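Local atomic coordinates of possible membrane-associated serine protease (Mycobacterium tuberculosis H37Rv, PDB entry 3LT3), a protein that cleaves proteins as a membrane-anchored serine protease, here its protease domain in an inactive form, and probably protects the bacterium from acid and oxidative stress. Residues 14-19 with 166-171; 23-28 with 63-68. The protein carries 1 engineered substitution. All coordinates share one frame; numbering follows the deposited sequence.

Interaction 1 (14-19 with 166-171); sequences NPVVAA and PLIDLN
With CG2 of V16 trans to the backbone N and CG1 held between N and the carbonyl carbon (chi1 86°), one methyl of this first-turn valine is aimed at the 166-171 segment. The same trans placement about chi1 puts CG2 of I168 opposite it, and the two methyls meet 3.7 Å apart, the side chains passing each other antiparallel. V16 CG2 also lies 3.3 Å from D169 O, where the chain leaves strand 166-168. The two segments together bury 178 Å², a small contact. It seats helix 15-20 against the end of a strand in the C-terminal barrel of the chymotrypsin fold, and V17, on another side of the helix, packs on F122 and A124. N14 is the N-cap: its OD1 accepts from V16 N at 3.0 Å through an in-plane lone pair, with 163° at the hydrogen. The same OD1 takes a second bond from a water (2.7 Å) that also donates to L170 O (2.9 Å), a polar bridge between the helix start and the turn. Beside it, the N14 and L170 side chains run roughly perpendicular, N14 ND2 4.0 Å from L170 CD2.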
ATOM      1  N   ASN A  14     -15.551  -6.304 -10.413  1.00 32.79           N
ATOM      2  CA  ASN A  14     -14.573  -7.082 -11.166  1.00 32.14           C
ATOM      3  C   ASN A  14     -13.989  -8.203 -10.303  1.00 31.24           C
ATOM      4  O   ASN A  14     -13.566  -7.950  -9.176  1.00 29.75           O
ATOM      5  CB  ASN A  14     -13.459  -6.168 -11.689  1.00 30.73           C
ATOM      6  CG  ASN A  14     -12.588  -6.840 -12.740  1.00 31.21           C
ATOM      7  OD1 ASN A  14     -11.800  -7.738 -12.436  1.00 30.42           O
ATOM      8  ND2 ASN A  14     -12.718  -6.394 -13.984  1.00 32.23           N
ATOM      9  N   PRO A  15     -13.976  -9.445 -10.829  1.00 32.36           N
ATOM     10  CA  PRO A  15     -13.459 -10.625 -10.121  1.00 32.01           C
ATOM     11  C   PRO A  15     -12.079 -10.423  -9.493  1.00 29.72           C
ATOM     12  O   PRO A  15     -11.716 -11.145  -8.564  1.00 29.28           O
ATOM     13  CB  PRO A  15     -13.380 -11.679 -11.224  1.00 33.72           C
ATOM     14  CG  PRO A  15     -14.465 -11.299 -12.162  1.00 35.53           C
ATOM     15  CD  PRO A  15     -14.484  -9.800 -12.169  1.00 34.34           C
ATOM     16  N   VAL A  16     -11.329  -9.444  -9.993  1.00 28.46           N
ATOM     17  CA  VAL A  16     -10.012  -9.114  -9.453  1.00 26.65           C
ATOM     18  C   VAL A  16     -10.081  -8.688  -7.978  1.00 25.24           C
ATOM     19  O   VAL A  16      -9.141  -8.920  -7.217  1.00 24.17           O
ATOM     20  CB  VAL A  16      -9.297  -8.046 -10.327  1.00 26.09           C
ATOM     21  CG1 VAL A  16      -9.693  -6.621  -9.930  1.00 25.50           C
ATOM     22  CG2 VAL A  16      -7.813  -8.218 -10.253  1.00 25.43           C
ATOM     23  N   VAL A  17     -11.209  -8.094  -7.590  1.00 25.49           N
ATOM     24  CA  VAL A  17     -11.441  -7.645  -6.219  1.00 24.75           C
ATOM     25  C   VAL A  17     -11.593  -8.834  -5.268  1.00 25.00           C
ATOM     26  O   VAL A  17     -10.927  -8.892  -4.235  1.00 23.92           O
ATOM     27  CB  VAL A  17     -12.683  -6.710  -6.126  1.00 25.76           C
ATOM     28  CG1 VAL A  17     -12.966  -6.315  -4.677  1.00 25.66           C
ATOM     29  CG2 VAL A  17     -12.486  -5.468  -6.987  1.00 25.43           C
ATOM     30  N   ALA A  18     -12.461  -9.778  -5.631  1.00 26.55           N
ATOM     31  CA  ALA A  18     -12.711 -10.974  -4.822  1.00 27.33           C
ATOM     32  C   ALA A  18     -11.501 -11.907  -4.763  1.00 26.58           C
ATOM     33  O   ALA A  18     -11.326 -12.638  -3.788  1.00 26.73           O
ATOM     34  CB  ALA A  18     -13.932 -11.721  -5.341  1.00 29.72           C
ATOM     35  N   ALA A  19     -10.672 -11.868  -5.806  1.00 25.98           N
ATOM     36  CA  ALA A  19      -9.476 -12.710  -5.892  1.00 25.72           C
ATOM     37  C   ALA A  19      -8.372 -12.257  -4.944  1.00 23.95           C
ATOM     38  O   ALA A  19      -7.577 -13.070  -4.466  1.00 23.97           O
ATOM     39  CB  ALA A  19      -8.957 -12.748  -7.326  1.00 26.03           C
ATOM     40  N   PRO A 166      -2.811  -2.052  -1.510  1.00 16.52           N
ATOM     41  CA  PRO A 166      -2.243  -2.323  -2.824  1.00 16.32           C
ATOM     42  C   PRO A 166      -3.047  -1.688  -3.962  1.00 16.73           C
ATOM     43  O   PRO A 166      -4.277  -1.576  -3.881  1.00 16.89           O
ATOM     44  CB  PRO A 166      -2.301  -3.848  -2.920  1.00 16.46           C
ATOM     45  CG  PRO A 166      -3.477  -4.229  -2.091  1.00 16.58           C
ATOM     46  CD  PRO A 166      -3.537  -3.219  -0.969  1.00 16.66           C
ATOM     47  N   LEU A 167      -2.332  -1.261  -5.000  1.00 16.76           N
ATOM     48  CA  LEU A 167      -2.931  -0.891  -6.268  1.00 17.45           C
ATOM     49  C   LEU A 167      -2.819  -2.099  -7.192  1.00 18.13           C
ATOM     50  O   LEU A 167      -1.718  -2.595  -7.452  1.00 18.06           O
ATOM     51  CB  LEU A 167      -2.215   0.318  -6.874  1.00 17.77           C
ATOM     52  CG  LEU A 167      -2.813   0.948  -8.135  1.00 18.30           C
ATOM     53  CD1 LEU A 167      -4.006   1.826  -7.787  1.00 18.55           C
ATOM     54  CD2 LEU A 167      -1.762   1.758  -8.873  1.00 18.24           C
ATOM     55  N   ILE A 168      -3.960  -2.568  -7.682  1.00 18.92           N
ATOM     56  CA  ILE A 168      -4.022  -3.824  -8.418  1.00 19.89           C
ATOM     57  C   ILE A 168      -4.508  -3.625  -9.859  1.00 21.27           C
ATOM     58  O   ILE A 168      -5.459  -2.879 -10.104  1.00 21.57           O
ATOM     59  CB  ILE A 168      -4.866  -4.866  -7.632  1.00 20.08           C
ATOM     60  CG1 ILE A 168      -4.021  -5.452  -6.495  1.00 19.49           C
ATOM     61  CG2 ILE A 168      -5.378  -5.989  -8.529  1.00 21.21           C
ATOM     62  CD1 ILE A 168      -4.808  -5.849  -5.290  1.00 20.13           C
ATOM     63  N   ASP A 169      -3.829  -4.280 -10.800  1.00 22.28           N
ATOM     64  CA  ASP A 169      -4.214  -4.259 -12.214  1.00 24.10           C
ATOM     65  C   ASP A 169      -5.329  -5.270 -12.516  1.00 25.11           C
ATOM     66  O   ASP A 169      -5.809  -5.957 -11.615  1.00 24.79           O
ATOM     67  CB  ASP A 169      -2.990  -4.478 -13.123  1.00 24.97           C
ATOM     68  CG  ASP A 169      -2.349  -5.860 -12.962  1.00 26.06           C
ATOM     69  OD1 ASP A 169      -1.219  -6.031 -13.465  1.00 27.81           O
ATOM     70  OD2 ASP A 169      -2.953  -6.775 -12.355  1.00 26.47           O
ATOM     71  N   LEU A 170      -5.730  -5.364 -13.782  1.00 26.65           N
ATOM     72  CA  LEU A 170      -6.808  -6.271 -14.190  1.00 28.12           C
ATOM     73  C   LEU A 170      -6.415  -7.754 -14.132  1.00 28.69           C
ATOM     74  O   LEU A 170      -7.282  -8.631 -14.146  1.00 29.70           O
ATOM     75  CB  LEU A 170      -7.320  -5.906 -15.590  1.00 29.92           C
ATOM     76  CG  LEU A 170      -8.012  -4.549 -15.772  1.00 30.17           C
ATOM     77  CD1 LEU A 170      -8.172  -4.226 -17.252  1.00 32.67           C
ATOM     78  CD2 LEU A 170      -9.364  -4.498 -15.065  1.00 30.66           C
ATOM     79  N   ASN A 171      -5.113  -8.026 -14.068  1.00 28.33           N
ATOM     80  CA  ASN A 171      -4.605  -9.395 -13.973  1.00 29.10           C
ATOM     81  C   ASN A 171      -4.607  -9.941 -12.546  1.00 27.79           C
ATOM     82  O   ASN A 171      -4.439 -11.143 -12.335  1.00 28.66           O
ATOM     83  CB  ASN A 171      -3.198  -9.494 -14.574  1.00 29.76           C
ATOM     84  CG  ASN A 171      -3.186  -9.277 -16.075  1.00 32.06           C
ATOM     85  OD1 ASN A 171      -4.033  -9.804 -16.800  1.00 33.87           O
ATOM     86  ND2 ASN A 171      -2.217  -8.502 -16.552  1.00 32.80           N
TER
HETATM   87  O   HOH W   1     -10.196  -9.024 -14.156  1.00 45.26           O

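Interaction 2 (23-28 with 63-68); sequences SVVKIR and VTVYAG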
ATOM      1  N   SER A  23      -6.465 -11.528   0.951  1.00 18.31           N
ATOM      2  CA  SER A  23      -5.058 -11.232   1.241  1.00 17.10           C
ATOM      3  C   SER A  23      -4.809  -9.771   1.617  1.00 15.94           C
ATOM      4  O   SER A  23      -3.687  -9.402   1.968  1.00 15.12           O
ATOM      5  CB  SER A  23      -4.175 -11.620   0.051  1.00 16.84           C
ATOM      6  OG  SER A  23      -4.326 -12.993  -0.268  1.00 18.61           O
ATOM      7  N   VAL A  24      -5.849  -8.947   1.533  1.00 15.90           N
ATOM      8  CA  VAL A  24      -5.753  -7.535   1.896  1.00 15.13           C
ATOM      9  C   VAL A  24      -6.362  -7.359   3.284  1.00 16.03           C
ATOM     10  O   VAL A  24      -7.545  -7.638   3.499  1.00 17.03           O
ATOM     11  CB  VAL A  24      -6.434  -6.613   0.849  1.00 14.96           C
ATOM     12  CG1 VAL A  24      -6.385  -5.158   1.288  1.00 14.28           C
ATOM     13  CG2 VAL A  24      -5.767  -6.768  -0.518  1.00 14.25           C
ATOM     14  N   VAL A  25      -5.537  -6.899   4.220  1.00 15.86           N
ATOM     15  CA  VAL A  25      -5.881  -6.916   5.641  1.00 16.94           C
ATOM     16  C   VAL A  25      -5.963  -5.517   6.251  1.00 17.55           C
ATOM     17  O   VAL A  25      -5.312  -4.578   5.784  1.00 16.52           O
ATOM     18  CB  VAL A  25      -4.891  -7.797   6.460  1.00 17.18           C
ATOM     19  CG1 VAL A  25      -4.898  -9.241   5.949  1.00 17.63           C
ATOM     20  CG2 VAL A  25      -3.472  -7.225   6.421  1.00 15.70           C
ATOM     21  N   LYS A  26      -6.787  -5.390   7.287  1.00 19.30           N
ATOM     22  CA  LYS A  26      -6.880  -4.160   8.060  1.00 20.68           C
ATOM     23  C   LYS A  26      -5.880  -4.214   9.210  1.00 21.45           C
ATOM     24  O   LYS A  26      -5.687  -5.264   9.829  1.00 22.00           O
ATOM     25  CB  LYS A  26      -8.303  -3.963   8.589  1.00 22.12           C
ATOM     26  CG  LYS A  26      -8.540  -2.627   9.291  1.00 23.52           C
ATOM     27  CD  LYS A  26     -10.028  -2.310   9.439  1.00 25.87           C
ATOM     28  CE  LYS A  26     -10.717  -3.228  10.435  1.00 28.06           C
ATOM     29  NZ  LYS A  26     -12.146  -2.845  10.645  1.00 30.66           N
ATOM     30  N   ILE A  27      -5.248  -3.077   9.487  1.00 22.08           N
ATOM     31  CA  ILE A  27      -4.270  -2.981  10.566  1.00 23.49           C
ATOM     32  C   ILE A  27      -4.667  -1.921  11.591  1.00 25.65           C
ATOM     33  O   ILE A  27      -4.974  -0.781  11.238  1.00 25.91           O
ATOM     34  CB  ILE A  27      -2.849  -2.738  10.008  1.00 22.27           C
ATOM     35  CG1 ILE A  27      -2.334  -4.027   9.364  1.00 21.60           C
ATOM     36  CG2 ILE A  27      -1.884  -2.283  11.106  1.00 23.26           C
ATOM     37  CD1 ILE A  27      -1.583  -3.818   8.107  1.00 21.12           C
ATOM     38  N   ARG A  28      -4.683  -2.330  12.857  1.00 27.74           N
ATOM     39  CA  ARG A  28      -4.893  -1.431  13.979  1.00 30.41           C
ATOM     40  C   ARG A  28      -3.672  -1.475  14.894  1.00 31.06           C
ATOM     41  O   ARG A  28      -3.251  -2.552  15.327  1.00 31.05           O
ATOM     42  CB  ARG A  28      -6.149  -1.828  14.760  1.00 32.52           C
ATOM     43  CG  ARG A  28      -7.457  -1.517  14.053  1.00 34.15           C
ATOM     44  CD  ARG A  28      -8.632  -1.611  15.017  1.00 39.01           C
ATOM     45  NE  ARG A  28      -9.864  -1.096  14.422  1.00 41.83           N
ATOM     46  CZ  ARG A  28     -10.818  -1.849  13.876  1.00 43.10           C
ATOM     47  NH1 ARG A  28     -10.703  -3.171  13.842  1.00 43.14           N
ATOM     48  NH2 ARG A  28     -11.896  -1.273  13.364  1.00 44.62           N
ATOM     49  N   VAL A  63       0.087  -4.219  17.650  1.00 35.72           N
ATOM     50  CA  VAL A  63      -0.426  -4.235  16.282  1.00 33.39           C
ATOM     51  C   VAL A  63      -1.282  -5.480  16.052  1.00 33.05           C
ATOM     52  O   VAL A  63      -0.844  -6.603  16.312  1.00 33.21           O
ATOM     53  CB  VAL A  63       0.717  -4.172  15.229  1.00 31.65           C
ATOM     54  CG1 VAL A  63       0.153  -4.111  13.813  1.00 29.88           C
ATOM     55  CG2 VAL A  63       1.620  -2.978  15.484  1.00 31.93           C
ATOM     56  N   THR A  64      -2.505  -5.266  15.569  1.00 32.61           N
ATOM     57  CA  THR A  64      -3.417  -6.355  15.234  1.00 32.51           C
ATOM     58  C   THR A  64      -3.732  -6.347  13.737  1.00 30.57           C
ATOM     59  O   THR A  64      -3.919  -5.287  13.139  1.00 29.75           O
ATOM     60  CB  THR A  64      -4.722  -6.280  16.068  1.00 34.55           C
ATOM     61  OG1 THR A  64      -4.398  -6.272  17.464  1.00 36.32           O
ATOM     62  CG2 THR A  64      -5.630  -7.473  15.784  1.00 34.97           C
ATOM     63  N   VAL A  65      -3.773  -7.538  13.146  1.00 30.09           N
ATOM     64  CA  VAL A  65      -4.100  -7.719  11.734  1.00 28.75           C
ATOM     65  C   VAL A  65      -5.451  -8.426  11.592  1.00 29.83           C
ATOM     66  O   VAL A  65      -5.664  -9.494  12.170  1.00 30.89           O
ATOM     67  CB  VAL A  65      -2.975  -8.504  10.997  1.00 27.73           C
ATOM     68  CG1 VAL A  65      -3.472  -9.105   9.686  1.00 26.87           C
ATOM     69  CG2 VAL A  65      -1.769  -7.604  10.749  1.00 26.36           C
ATOM     70  N   TYR A  66      -6.361  -7.814  10.834  1.00 29.66           N
ATOM     71  CA  TYR A  66      -7.676  -8.398  10.567  1.00 31.01           C
ATOM     72  C   TYR A  66      -7.745  -8.911   9.134  1.00 30.17           C
ATOM     73  O   TYR A  66      -7.765  -8.124   8.188  1.00 29.04           O
ATOM     74  CB  TYR A  66      -8.789  -7.377  10.823  1.00 32.05           C
ATOM     75  CG  TYR A  66      -8.857  -6.889  12.250  1.00 33.75           C
ATOM     76  CD1 TYR A  66      -8.154  -5.753  12.652  1.00 33.45           C
ATOM     77  CD2 TYR A  66      -9.621  -7.562  13.201  1.00 36.38           C
ATOM     78  CE1 TYR A  66      -8.208  -5.302  13.967  1.00 35.62           C
ATOM     79  CE2 TYR A  66      -9.684  -7.118  14.519  1.00 38.48           C
ATOM     80  CZ  TYR A  66      -8.976  -5.988  14.893  1.00 37.98           C
ATOM     81  OH  TYR A  66      -9.037  -5.546  16.194  1.00 40.67           O
ATOM     82  N   ALA A  67      -7.773 -10.233   8.981  1.00 31.16           N
ATOM     83  CA  ALA A  67      -7.761 -10.855   7.656  1.00 31.01           C
ATOM     84  C   ALA A  67      -9.151 -10.910   7.028  1.00 32.21           C
ATOM     85  O   ALA A  67      -9.382 -10.317   5.972  1.00 31.76           O
ATOM     86  CB  ALA A  67      -7.136 -12.241   7.716  1.00 31.53           C
ATOM     87  N   GLY A  68     -10.065 -11.623   7.678  1.00 34.43           N
ATOM     88  CA  GLY A  68     -11.450 -11.712   7.226  1.00 36.04           C
ATOM     89  C   GLY A  68     -12.398 -11.426   8.371  1.00 38.09           C
ATOM     90  O   GLY A  68     -13.162 -12.301   8.786  1.00 40.42           O
TER
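V63 meets I27 first, its CG1 3.8 Å from I27 CG2, on the buried side of the strand pair. At T64 the backbone forms a hydrogen-bonded pair with R28: T64 N donates to R28 O at 2.8 Å, and R28 N returns a bond to T64 O. V65 faces I27 in a non-hydrogen-bonded pair; the two side chains run next to each other in a common direction, while V65 CG1 reaches V25 CB at 3.8 Å. Together V25, I27, V63 and V65 form an apolar patch, extended by V50 and T52 of strand 49-53. An angle of 152° between the strand directions confirms the antiparallel pairing, and because 24-29 and 63-66 are the two end strands in the sheet order, their bonds close the N-terminal six-stranded barrel of the chymotrypsin fold. Y66 then pairs with K26: Y66 N donates to K26 O at 2.8 Å, and K26 N donates back to Y66 O. A chi1 of -62°, with CG trans to the carbonyl carbon, lays the Y66 ring between T64 and R28, and the R28 chain runs across it. The guanidinium comes edge-first onto the face of the Y66 ring, planes 83° apart, with R28 NH1 3.3 Å from Y66 CE1. T64 CG2 packs against the opposite face, so the ring lies between the two. R28 NE forms a salt bridge with E39, whereas K26 NZ is hydrogen-bonded to the carbonyls of G119 and G120. Past the strand, A67 packs against V25, its CA 3.7 Å from V25 CG1.

Overall arrangement
Helix 15-20 and strand 24-29 are consecutive in the chain, so one short N-terminal stretch serves both barrels: interaction 1 sets it against the C-terminal barrel, and interaction 2 bonds it to 63-66 and closes the N-terminal one. The contact centres are 18 Å apart, yet the two meet where P166 CG lies 3.8 Å from V24 CG2, a packing contact that spans the barrels. Interaction 2 approaches the predicted catalytic residues without touching them: the I27 side chain is about 9 Å from that of A163, the engineered residue at the predicted nucleophile position, and about 11 Å from that of H55. Interaction 1 lies away from these sites.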